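Local coordinates for protein probable glutaminase ybaS (Escherichia coli, PDB 1U60) that catalyses the hydrolysis of L-glutamine to L-glutamate and ammonium as a glutaminase, at residues 135-138 with 139-142; 268-271 with 272-276; 228-231 with 232-235. All coordinates share one frame; numbering follows the deposited sequence.

Contact 1 of 3, residues 135-138 with 139-142; sequences RWQR and ILHI
Trp136 and Leu140 meet one turn apart on helix 132-147, the i/i+4 pairing of an alpha helix. The apolar part of the contact is built on the indole. Leu140 CB sits over one face of the six-membered ring, 4.0 Å from its centroid and 16° off the normal, a CH-pi contact offset toward the rim. The methyls follow CB toward the same part of the ring, with Leu140 CD1 4.0 Å from Trp136 CZ2. Trp136 CG lies anti to its own nitrogen (chi1 165°), which swings the indole along the helix to the next turn. Ile139 crosses the indole at about a right angle, bringing CG2 to 4.2 Å from Trp136 CZ3. Its side chain lies about 7 Å from that of Tyr192, predicted to bind substrate.

The two arginines carry the charged part of the contact to neighbouring helices. Arg135 makes a salt bridge with Glu187 on helix 185-195 and hydrogen-bonds the carbonyl of Ile127, while Arg138 makes a salt bridge with Asp79 on helix 68-80.

Four successive i+4 backbone bonds run through the segment; the straightest joins Leu140 N to Trp136 O at 2.9 Å, with an N-H...O angle of 176°.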
# COMPACT_ATOMS: atom_id res chain seq x y z
N ARG A 135 4.02 30.26 7.23
CA ARG A 135 3.84 28.93 6.62
C ARG A 135 5.18 28.18 6.66
O ARG A 135 5.25 27.03 7.07
CB ARG A 135 3.31 29.05 5.20
CG ARG A 135 2.95 27.70 4.53
CD ARG A 135 2.36 27.86 3.11
NE ARG A 135 1.17 28.68 3.18
CZ ARG A 135 0.01 28.27 3.63
NH1 ARG A 135 -0.25 26.99 3.95
NH2 ARG A 135 -0.97 29.14 3.70
N TRP A 136 6.26 28.88 6.32
CA TRP A 136 7.60 28.28 6.27
C TRP A 136 8.05 27.97 7.68
O TRP A 136 8.50 26.88 7.96
CB TRP A 136 8.60 29.19 5.50
CG TRP A 136 10.03 28.79 5.73
CD1 TRP A 136 11.05 29.57 6.28
CD2 TRP A 136 10.57 27.49 5.56
NE1 TRP A 136 12.19 28.81 6.37
CE2 TRP A 136 11.93 27.53 5.95
CE3 TRP A 136 10.04 26.25 5.12
CZ2 TRP A 136 12.76 26.40 5.91
CZ3 TRP A 136 10.86 25.15 5.07
CH2 TRP A 136 12.20 25.23 5.47
N GLN A 137 7.90 28.94 8.58
CA GLN A 137 8.37 28.76 9.95
C GLN A 137 7.71 27.54 10.59
O GLN A 137 8.39 26.79 11.27
CB GLN A 137 8.14 30.02 10.82
CG GLN A 137 9.17 31.13 10.55
CD GLN A 137 10.63 30.68 10.61
OE1 GLN A 137 11.07 30.09 11.59
NE2 GLN A 137 11.40 30.99 9.57
N ARG A 138 6.41 27.31 10.36
CA ARG A 138 5.72 26.21 11.02
C ARG A 138 6.19 24.87 10.46
O ARG A 138 6.36 23.93 11.19
CB ARG A 138 4.22 26.37 10.91
CG ARG A 138 3.63 27.60 11.66
CD ARG A 138 2.10 27.63 11.69
NE ARG A 138 1.58 26.54 12.52
CZ ARG A 138 0.81 25.53 12.10
NH1 ARG A 138 0.34 25.45 10.86
NH2 ARG A 138 0.44 24.60 12.98
N ILE A 139 6.47 24.82 9.16
CA ILE A 139 7.00 23.59 8.51
C ILE A 139 8.42 23.29 8.95
O ILE A 139 8.73 22.17 9.31
CB ILE A 139 6.89 23.70 7.00
CG1 ILE A 139 5.41 23.54 6.57
CG2 ILE A 139 7.76 22.66 6.27
CD1 ILE A 139 5.10 23.98 5.15
N LEU A 140 9.29 24.32 8.98
CA LEU A 140 10.66 24.16 9.48
C LEU A 140 10.63 23.62 10.92
O LEU A 140 11.38 22.73 11.26
CB LEU A 140 11.44 25.47 9.38
CG LEU A 140 12.85 25.43 9.95
CD1 LEU A 140 13.69 24.38 9.22
CD2 LEU A 140 13.50 26.82 9.85
N HIS A 141 9.72 24.15 11.74
CA HIS A 141 9.63 23.76 13.14
C HIS A 141 9.23 22.29 13.27
O HIS A 141 9.82 21.58 14.06
CB HIS A 141 8.63 24.68 13.86
CG HIS A 141 8.56 24.44 15.32
ND1 HIS A 141 9.58 24.81 16.18
CD2 HIS A 141 7.61 23.85 16.08
CE1 HIS A 141 9.23 24.49 17.41
NE2 HIS A 141 8.05 23.89 17.38
N ILE A 142 8.24 21.85 12.51
CA ILE A 142 7.88 20.43 12.61
C ILE A 142 8.98 19.50 12.14
O ILE A 142 9.20 18.42 12.76
CB ILE A 142 6.52 20.10 11.99
CG1 ILE A 142 5.99 18.85 12.70
CG2 ILE A 142 6.59 19.92 10.47
CD1 ILE A 142 4.60 18.46 12.23

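Contact 2 of 3, residues 268-271 with 272-276; sequences AVVP and GVMGI
Val270 is the apolar centre, touching three side chains further along the hairpin. Val270 CG1 comes against Val273 CB at 3.6 Å. The other methyl, Val270 CG2, reaches two partners: it lies 3.8 Å from Met274 CG, and it meets CD1 of Ile276 at the same distance. The branches divide the work because CG1 stands anti to the backbone nitrogen (chi1 -173°) and beside the carbonyl carbon, toward the turn, whereas CG2 sits beside the nitrogen. Val270 and Met274 run alongside each other, pointing the same way. Ala268, Val270, Met274 and Ile276 share one face of the sheet, where Ala268 and Ile276 pack on helix 290-303 through Val296 and Met274 on it through Leu303. Val269 points to the opposite face, toward helices 202-213 and 231-241.

Outward from this centre lies the backbone. Two bonds link Ala268 and Ile276: Ala268 N reaches Ile276 O at 2.8 Å, and Ile276 N returns to Ala268 O. The next hydrogen-bonded pair has Val270 N 2.9 Å from Met274 O. Val270 O is gripped twice: Met274 N, at 3.2 Å, approaches in the carbonyl plane on a lone pair, while Val273 N, at 2.9 Å, is tilted 31° from that plane. The second bond closes the turn through Pro271 and Gly272, whose phi of 81° belongs to the third position of a type II turn. Pro271 also packs on Val307 of the second subunit.

With Val273 and Met274 both facing Val270, a classic beta bulge follows the turn, and the whole is a tight antiparallel hairpin joining strands 265-270 and 274-279 of the five-stranded sheet, as in the beta-lactamase-like fold.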
# COMPACT_ATOMS: atom_id res chain seq x y z
N ALA A 268 12.47 4.00 6.69
CA ALA A 268 11.40 3.07 6.94
C ALA A 268 10.98 3.09 8.41
O ALA A 268 11.78 3.37 9.29
CB ALA A 268 11.83 1.70 6.57
N VAL A 269 9.71 2.78 8.66
CA VAL A 269 9.18 2.78 10.03
C VAL A 269 8.72 1.39 10.40
O VAL A 269 7.96 0.77 9.68
CB VAL A 269 7.99 3.76 10.12
CG1 VAL A 269 7.43 3.75 11.55
CG2 VAL A 269 8.46 5.13 9.69
N VAL A 270 9.15 0.91 11.57
CA VAL A 270 8.63 -0.30 12.20
C VAL A 270 7.66 0.15 13.30
O VAL A 270 8.10 0.62 14.36
CB VAL A 270 9.76 -1.22 12.78
CG1 VAL A 270 9.17 -2.54 13.26
CG2 VAL A 270 10.82 -1.51 11.71
N PRO A 271 6.35 0.11 13.04
CA PRO A 271 5.37 0.67 13.98
C PRO A 271 5.56 0.04 15.37
O PRO A 271 5.65 -1.20 15.53
CB PRO A 271 4.01 0.28 13.35
CG PRO A 271 4.28 0.08 11.94
CD PRO A 271 5.69 -0.49 11.87
N GLY A 272 5.64 0.90 16.37
CA GLY A 272 5.87 0.49 17.74
C GLY A 272 7.30 0.18 18.15
O GLY A 272 7.55 -0.09 19.33
N VAL A 273 8.25 0.23 17.22
CA VAL A 273 9.56 -0.35 17.49
C VAL A 273 10.73 0.57 17.18
O VAL A 273 11.53 0.87 18.06
CB VAL A 273 9.73 -1.69 16.76
CG1 VAL A 273 11.13 -2.33 17.08
CG2 VAL A 273 8.60 -2.66 17.15
N MET A 274 10.85 1.03 15.95
CA MET A 274 12.03 1.79 15.53
C MET A 274 11.87 2.49 14.20
O MET A 274 11.00 2.17 13.40
CB MET A 274 13.26 0.86 15.45
CG MET A 274 13.15 -0.20 14.36
SD MET A 274 14.65 -1.14 14.11
CE MET A 274 14.85 -1.83 15.76
N GLY A 275 12.69 3.52 14.01
CA GLY A 275 12.98 4.05 12.69
C GLY A 275 14.26 3.47 12.14
O GLY A 275 15.22 3.30 12.90
N ILE A 276 14.28 3.19 10.84
CA ILE A 276 15.47 2.71 10.16
C ILE A 276 15.69 3.64 9.00
O ILE A 276 14.80 3.92 8.20
CB ILE A 276 15.33 1.26 9.64
CG1 ILE A 276 14.80 0.33 10.70
CG2 ILE A 276 16.66 0.73 8.96
CD1 ILE A 276 14.31 -1.07 10.16

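Contact 3 of 3, residues 228-231 with 232-235; sequences ADNV and PYIL
Tyr233 folds back alongside the backbone of Asp229 and Asn230. Tyr233 CB lies 3.5 Å from Asn230 O, and CG is still near the same oxygen, which sits at the ring's edge, close to its plane. A chi1 of -64° sets CG beside the backbone nitrogen and sends the ring back toward the preceding turn. Further out, Tyr233 CD2 is 3.4 Å from Asp229 O, and Tyr233 CE2 comes to 3.2 Å from that oxygen, which approaches the ring obliquely. Beyond the chain, the ring meets Tyr252 of the second subunit, their planes at about 50°.

Tyr233 N gives a weak bond to Asn230 O (3.2 Å, 133°), whereas Leu235 N makes a nearly straight one to Val231 O at 3.1 Å. Alongside it, Val231 CG1 lies 4.1 Å from Leu235 CD1, the two side chains pointing the same way. Asn230 turns its ND2 to Glu78 of helix 68-80, the helix against which Ile234 packs.

Pro232 has no N-H for Ala228 O, which accepts from Val231 N and lies 3.3 Å from Pro232 CD. A proline in this first turn, costing the helix no i+4 bond, is typical of the start of an alpha helix.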
# COMPACT_ATOMS: atom_id res chain seq x y z
N ALA A 228 -1.04 10.45 18.49
CA ALA A 228 -0.92 9.05 18.13
C ALA A 228 -1.88 8.62 17.02
O ALA A 228 -1.52 7.83 16.13
CB ALA A 228 -1.09 8.19 19.37
N ASP A 229 -3.12 9.12 17.07
CA ASP A 229 -4.17 8.68 16.15
C ASP A 229 -3.89 9.17 14.74
O ASP A 229 -4.48 8.66 13.80
CB ASP A 229 -5.55 9.17 16.58
CG ASP A 229 -6.12 8.40 17.76
OD1 ASP A 229 -5.72 7.22 18.05
OD2 ASP A 229 -7.02 8.90 18.45
N ASN A 230 -3.06 10.19 14.59
CA ASN A 230 -2.68 10.69 13.26
C ASN A 230 -1.62 9.86 12.58
O ASN A 230 -1.54 9.88 11.36
CB ASN A 230 -2.26 12.17 13.29
CG ASN A 230 -3.47 13.09 13.42
OD1 ASN A 230 -4.57 12.72 12.96
ND2 ASN A 230 -3.30 14.27 14.01
N VAL A 231 -0.81 9.13 13.34
CA VAL A 231 0.34 8.46 12.76
C VAL A 231 -0.04 7.38 11.75
O VAL A 231 0.60 7.29 10.70
CB VAL A 231 1.31 7.96 13.83
CG1 VAL A 231 2.44 7.22 13.21
CG2 VAL A 231 1.90 9.18 14.57
N PRO A 232 -1.04 6.54 12.02
CA PRO A 232 -1.36 5.50 11.01
C PRO A 232 -1.72 6.07 9.63
O PRO A 232 -1.49 5.39 8.63
CB PRO A 232 -2.52 4.73 11.65
CG PRO A 232 -2.29 4.91 13.07
CD PRO A 232 -1.87 6.38 13.23
N TYR A 233 -2.27 7.29 9.57
CA TYR A 233 -2.61 7.90 8.28
C TYR A 233 -1.33 8.23 7.52
O TYR A 233 -1.25 8.09 6.31
CB TYR A 233 -3.39 9.18 8.50
CG TYR A 233 -4.74 8.96 9.18
CD1 TYR A 233 -5.79 8.34 8.49
CD2 TYR A 233 -4.95 9.38 10.49
CE1 TYR A 233 -7.00 8.14 9.10
CE2 TYR A 233 -6.16 9.19 11.10
CZ TYR A 233 -7.18 8.56 10.41
OH TYR A 233 -8.39 8.40 11.02
N ILE A 234 -0.36 8.72 8.27
CA ILE A 234 0.96 9.08 7.66
C ILE A 234 1.63 7.83 7.08
O ILE A 234 2.12 7.81 5.95
CB ILE A 234 1.89 9.71 8.64
CG1 ILE A 234 1.31 11.01 9.15
CG2 ILE A 234 3.26 9.92 8.01
CD1 ILE A 234 2.01 11.48 10.40
N LEU A 235 1.65 6.78 7.87
CA LEU A 235 2.25 5.52 7.44
C LEU A 235 1.51 4.84 6.29
O LEU A 235 2.16 4.25 5.43
CB LEU A 235 2.34 4.57 8.65
CG LEU A 235 3.22 5.04 9.84
CD1 LEU A 235 3.35 4.00 10.87
CD2 LEU A 235 4.63 5.52 9.38

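Overall arrangement
From the N terminus the chain passes contact 1, then contact 3, then contact 2; they follow in series, and none nests within or crosses another. Contact 1 runs along helix 132-147, and contact 3 joins the loop after strand 223-224 to the start of helix 231-241; both helices lean on helix 68-80. Contact 2 closes the hairpin loop of strands 265-270 and 274-279. It touches contact 3 directly, with Val269 CB 3.9 Å from Leu235 CD2, so helix 231-241 packs on the sheet there. Both also border the second subunit. Contact 1 stands apart, its centre about 24 Å from that of contact 2.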